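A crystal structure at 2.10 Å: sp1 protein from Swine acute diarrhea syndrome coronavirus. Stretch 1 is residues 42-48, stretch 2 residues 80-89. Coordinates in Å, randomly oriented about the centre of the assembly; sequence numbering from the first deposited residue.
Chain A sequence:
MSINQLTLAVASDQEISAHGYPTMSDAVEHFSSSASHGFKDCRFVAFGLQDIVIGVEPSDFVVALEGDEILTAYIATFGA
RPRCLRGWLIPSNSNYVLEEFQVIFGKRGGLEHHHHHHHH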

ATOM      1  N   CYS A  42      16.983   3.823   7.403  1.00 48.70           N
ATOM      2  CA  CYS A  42      15.962   4.469   6.594  1.00 48.23           C
ATOM      3  C   CYS A  42      16.031   5.987   6.796  1.00 49.97           C
ATOM      4  O   CYS A  42      16.437   6.462   7.863  1.00 42.74           O
ATOM      5  CB  CYS A  42      14.573   3.939   6.997  1.00 51.55           C
ATOM      6  SG  CYS A  42      14.159   2.350   6.323  1.00 47.81           S
ATOM      7  N   ARG A  43      15.584   6.751   5.780  1.00 43.29           N
ATOM      8  CA  ARG A  43      15.500   8.205   5.850  1.00 44.46           C
ATOM      9  C   ARG A  43      14.065   8.651   5.626  1.00 46.30           C
ATOM     10  O   ARG A  43      13.365   8.106   4.773  1.00 47.81           O
ATOM     11  CB  ARG A  43      16.415   8.899   4.825  1.00 40.67           C
ATOM     12  CG  ARG A  43      17.906   8.610   5.020  1.00 43.77           C
ATOM     13  CD  ARG A  43      18.488   9.199   6.342  1.00 44.92           C
ATOM     14  NE  ARG A  43      19.888   8.798   6.478  1.00 45.75           N
ATOM     15  CZ  ARG A  43      20.301   7.702   7.116  1.00 49.32           C
ATOM     16  NH1 ARG A  43      19.429   6.900   7.714  1.00 48.15           N
ATOM     17  NH2 ARG A  43      21.590   7.412   7.173  1.00 49.61           N
ATOM     18  N   PHE A  44      13.617   9.631   6.411  1.00 45.16           N
ATOM     19  CA  PHE A  44      12.294  10.191   6.200  1.00 46.56           C
ATOM     20  C   PHE A  44      12.346  11.246   5.101  1.00 50.70           C
ATOM     21  O   PHE A  44      13.137  12.191   5.169  1.00 44.97           O
ATOM     22  CB  PHE A  44      11.736  10.815   7.475  1.00 44.54           C
ATOM     23  CG  PHE A  44      10.417  11.520   7.259  1.00 45.55           C
ATOM     24  CD1 PHE A  44       9.224  10.823   7.356  1.00 48.31           C
ATOM     25  CD2 PHE A  44      10.373  12.872   6.948  1.00 43.97           C
ATOM     26  CE1 PHE A  44       8.012  11.475   7.153  1.00 47.21           C
ATOM     27  CE2 PHE A  44       9.182  13.524   6.749  1.00 43.10           C
ATOM     28  CZ  PHE A  44       7.997  12.829   6.844  1.00 48.11           C
ATOM     29  N   VAL A  45      11.463  11.113   4.122  1.00 47.46           N
ATOM     30  CA  VAL A  45      11.412  12.006   2.983  1.00 46.39           C
ATOM     31  C   VAL A  45      10.010  12.581   2.983  1.00 47.61           C
ATOM     32  O   VAL A  45       9.030  11.840   2.836  1.00 45.82           O
ATOM     33  CB  VAL A  45      11.729  11.273   1.675  1.00 48.25           C
ATOM     34  CG1 VAL A  45      11.790  12.248   0.493  1.00 43.79           C
ATOM     35  CG2 VAL A  45      13.025  10.481   1.840  1.00 48.84           C
ATOM     36  N   ALA A  46       9.908  13.891   3.186  1.00 43.64           N
ATOM     37  CA  ALA A  46       8.611  14.545   3.223  1.00 45.91           C
ATOM     38  C   ALA A  46       7.931  14.462   1.859  1.00 46.46           C
ATOM     39  O   ALA A  46       8.584  14.437   0.809  1.00 46.91           O
ATOM     40  CB  ALA A  46       8.768  16.009   3.639  1.00 44.68           C
ATOM     41  N   PHE A  47       6.606  14.420   1.875  1.00 47.09           N
ATOM     42  CA  PHE A  47       5.874  14.523   0.625  1.00 49.18           C
ATOM     43  C   PHE A  47       6.118  15.898   0.021  1.00 51.59           C
ATOM     44  O   PHE A  47       6.039  16.918   0.717  1.00 48.78           O
ATOM     45  CB  PHE A  47       4.378  14.310   0.833  1.00 46.53           C
ATOM     46  CG  PHE A  47       3.585  14.440  -0.444  1.00 48.97           C
ATOM     47  CD1 PHE A  47       3.494  13.368  -1.327  1.00 50.38           C
ATOM     48  CD2 PHE A  47       3.007  15.654  -0.805  1.00 48.52           C
ATOM     49  CE1 PHE A  47       2.808  13.474  -2.526  1.00 51.66           C
ATOM     50  CE2 PHE A  47       2.294  15.765  -1.985  1.00 51.41           C
ATOM     51  CZ  PHE A  47       2.204  14.668  -2.864  1.00 54.51           C
ATOM     52  N   GLY A  48       6.394  15.924  -1.280  1.00 44.67           N
ATOM     53  CA  GLY A  48       6.847  17.117  -1.954  1.00 51.85           C
ATOM     54  C   GLY A  48       8.309  17.080  -2.315  1.00 57.63           C
ATOM     55  O   GLY A  48       8.733  17.822  -3.209  1.00 61.23           O
ATOM     56  N   ALA A  80       2.233   5.409  -4.700  1.00 48.90           N
ATOM     57  CA  ALA A  80       0.865   5.538  -4.202  1.00 50.27           C
ATOM     58  C   ALA A  80       0.621   6.924  -3.605  1.00 51.35           C
ATOM     59  O   ALA A  80       1.514   7.542  -3.014  1.00 47.42           O
ATOM     60  CB  ALA A  80       0.561   4.464  -3.156  1.00 48.00           C
ATOM     61  N   ARG A  81      -0.612   7.404  -3.753  1.00 51.69           N
ATOM     62  CA  ARG A  81      -0.998   8.757  -3.349  1.00 50.73           C
ATOM     63  C   ARG A  81      -2.326   8.753  -2.596  1.00 52.64           C
ATOM     64  O   ARG A  81      -3.355   9.196  -3.121  1.00 52.12           O
ATOM     65  CB  ARG A  81      -1.081   9.679  -4.568  1.00 49.59           C
ATOM     66  CG  ARG A  81       0.243   9.944  -5.261  1.00 49.23           C
ATOM     67  CD  ARG A  81       1.095  10.905  -4.449  1.00 44.95           C
ATOM     68  NE  ARG A  81       2.374  11.181  -5.100  1.00 47.07           N
ATOM     69  CZ  ARG A  81       3.415  10.358  -5.081  1.00 47.95           C
ATOM     70  NH1 ARG A  81       3.348   9.197  -4.437  1.00 46.73           N
ATOM     71  NH2 ARG A  81       4.531  10.697  -5.703  1.00 49.99           N
ATOM     72  N   PRO A  82      -2.339   8.307  -1.341  1.00 54.18           N
ATOM     73  CA  PRO A  82      -3.516   8.523  -0.502  1.00 52.43           C
ATOM     74  C   PRO A  82      -3.551   9.955   0.004  1.00 55.86           C
ATOM     75  O   PRO A  82      -2.542  10.672   0.035  1.00 57.42           O
ATOM     76  CB  PRO A  82      -3.316   7.545   0.654  1.00 54.23           C
ATOM     77  CG  PRO A  82      -1.842   7.518   0.815  1.00 53.82           C
ATOM     78  CD  PRO A  82      -1.250   7.668  -0.581  1.00 52.41           C
ATOM     79  N   ARG A  83      -4.744  10.375   0.404  1.00 52.97           N
ATOM     80  CA  ARG A  83      -4.869  11.672   1.043  1.00 58.87           C
ATOM     81  C   ARG A  83      -4.096  11.670   2.358  1.00 59.20           C
ATOM     82  O   ARG A  83      -3.918  10.627   3.000  1.00 60.44           O
ATOM     83  CB  ARG A  83      -6.339  12.016   1.291  1.00 63.86           C
ATOM     84  CG  ARG A  83      -7.239  11.841   0.075  1.00 58.75           C
ATOM     85  CD  ARG A  83      -8.658  11.451   0.511  1.00 62.98           C
ATOM     86  NE  ARG A  83      -9.605  11.290  -0.600  1.00 63.99           N
ATOM     87  CZ  ARG A  83     -10.171  10.133  -0.953  1.00 64.95           C
ATOM     88  NH1 ARG A  83      -9.877   9.012  -0.302  1.00 61.76           N
ATOM     89  NH2 ARG A  83     -11.029  10.095  -1.966  1.00 64.15           N
ATOM     90  N   CYS A  84      -3.597  12.840   2.737  1.00 61.04           N
ATOM     91  CA  CYS A  84      -2.868  13.000   3.994  1.00 59.22           C
ATOM     92  C   CYS A  84      -1.542  12.254   3.990  1.00 57.24           C
ATOM     93  O   CYS A  84      -0.951  12.048   5.056  1.00 54.78           O
ATOM     94  CB  CYS A  84      -3.704  12.540   5.192  1.00 58.95           C
ATOM     95  SG  CYS A  84      -5.287  13.399   5.312  1.00 76.67           S
ATOM     96  N   LEU A  85      -1.059  11.824   2.823  1.00 48.94           N
ATOM     97  CA  LEU A  85       0.291  11.279   2.759  1.00 50.79           C
ATOM     98  C   LEU A  85       1.283  12.366   3.166  1.00 46.74           C
ATOM     99  O   LEU A  85       1.332  13.436   2.556  1.00 49.62           O
ATOM    100  CB  LEU A  85       0.594  10.761   1.351  1.00 48.62           C
ATOM    101  CG  LEU A  85       2.027  10.269   1.120  1.00 48.83           C
ATOM    102  CD1 LEU A  85       2.355   9.115   2.085  1.00 45.75           C
ATOM    103  CD2 LEU A  85       2.212   9.818  -0.321  1.00 49.65           C
ATOM    104  N   ARG A  86       2.068  12.101   4.201  1.00 45.63           N
ATOM    105  CA  ARG A  86       3.015  13.095   4.702  1.00 49.12           C
ATOM    106  C   ARG A  86       4.453  12.813   4.306  1.00 48.89           C
ATOM    107  O   ARG A  86       5.290  13.719   4.365  1.00 48.17           O
ATOM    108  CB  ARG A  86       2.937  13.182   6.232  1.00 47.90           C
ATOM    109  CG  ARG A  86       1.561  13.512   6.738  1.00 44.15           C
ATOM    110  CD  ARG A  86       1.064  14.801   6.069  1.00 46.37           C
ATOM    111  NE  ARG A  86      -0.306  15.073   6.472  1.00 51.47           N
ATOM    112  CZ  ARG A  86      -1.093  16.006   5.943  1.00 52.26           C
ATOM    113  NH1 ARG A  86      -0.656  16.808   4.966  1.00 49.05           N
ATOM    114  NH2 ARG A  86      -2.330  16.136   6.409  1.00 54.40           N
ATOM    115  N   GLY A  87       4.766  11.590   3.915  1.00 47.13           N
ATOM    116  CA  GLY A  87       6.126  11.282   3.544  1.00 46.94           C
ATOM    117  C   GLY A  87       6.379   9.793   3.665  1.00 47.23           C
ATOM    118  O   GLY A  87       5.463   9.009   3.892  1.00 49.18           O
ATOM    119  N   TRP A  88       7.647   9.430   3.493  1.00 44.43           N
ATOM    120  CA  TRP A  88       8.037   8.028   3.476  1.00 45.98           C
ATOM    121  C   TRP A  88       9.296   7.827   4.306  1.00 45.21           C
ATOM    122  O   TRP A  88      10.093   8.748   4.500  1.00 45.41           O
ATOM    123  CB  TRP A  88       8.315   7.519   2.060  1.00 46.15           C
ATOM    124  CG  TRP A  88       7.267   7.828   1.030  1.00 47.91           C
ATOM    125  CD1 TRP A  88       6.261   7.003   0.609  1.00 43.90           C
ATOM    126  CD2 TRP A  88       7.152   9.038   0.255  1.00 45.81           C
ATOM    127  NE1 TRP A  88       5.521   7.635  -0.381  1.00 46.63           N
ATOM    128  CE2 TRP A  88       6.042   8.882  -0.610  1.00 42.14           C
ATOM    129  CE3 TRP A  88       7.874  10.238   0.216  1.00 46.43           C
ATOM    130  CZ2 TRP A  88       5.635   9.887  -1.502  1.00 47.74           C
ATOM    131  CZ3 TRP A  88       7.462  11.248  -0.671  1.00 48.52           C
ATOM    132  CH2 TRP A  88       6.358  11.055  -1.527  1.00 45.38           C
ATOM    133  N   LEU A  89       9.480   6.594   4.768  1.00 43.20           N
ATOM    134  CA  LEU A  89      10.761   6.116   5.273  1.00 46.00           C
ATOM    135  C   LEU A  89      11.306   5.159   4.229  1.00 46.80           C
ATOM    136  O   LEU A  89      10.637   4.179   3.875  1.00 44.68           O
ATOM    137  CB  LEU A  89      10.610   5.421   6.626  1.00 43.99           C
ATOM    138  CG  LEU A  89      10.505   6.310   7.860  1.00 47.26           C
ATOM    139  CD1 LEU A  89       9.858   5.528   9.004  1.00 48.98           C
ATOM    140  CD2 LEU A  89      11.910   6.798   8.250  1.00 48.99           C
TER

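Stretch 2 approaches stretch 1 through a loop and then runs beside it as an antiparallel strand, residues 85-89 against 42-46, with 547 Å² buried between them. At the start of the loop, Ala80 lies out of reach, but its carbonyl accepts a hydrogen bond from the guanidinium of Arg81 (NH1 to Ala80 O, 2.9 Å). The Arg81 side chain extends to Phe47, where NE sits at the ring edge, 3.5 Å from Phe47 CE1. Pro82 to Leu85 form a type II turn, closed by a weak hydrogen bond from Leu85 N to Pro82 O (3.4 Å), which redirects the chain into the strand.

The CA-to-CB bond of Leu85 points toward stretch 1, and the side chain makes an apolar contact with Phe47, Leu85 CD2 lying 3.9 Å from Phe47 CD1. The CA-to-CB bond of Arg86 points away from stretch 1, and it is the backbone that pairs: Phe47 N donates to Arg86 O at 2.9 Å, extending the ladder just past the end of strand 42-46.

Gly87 faces Ala46 in a non-hydrogen-bonded pair with CA atoms only 4.1 Å apart. A side chain here would clash with Val45 O and Phe44 CZ, and the backbone angles themselves call for glycine.

Trp88 and Val45 form the hydrogen-bonded pair of the ladder, exchanging two backbone hydrogen bonds, Val45 N to Trp88 O (2.8 Å) and Trp88 N to Val45 O (2.9 Å). Trp88 O also receives a CA-H...O contact from Phe44 CA at 3.1 Å. On the sheet face shared with Val45, the indole packs against Val45 CB through Trp88 CE3 (4.2 Å) and reaches Phe47, with Trp88 CH2 3.7 Å from Phe47 CD1.

Leu89 pairs with Phe44 on the other face. Leu89 CD2 lies 4.1 Å from both Phe44 CB and Cys42 CB, a buried apolar cluster, while Leu89 CA makes a CA-H...O contact with Arg43 O at 3.3 Å.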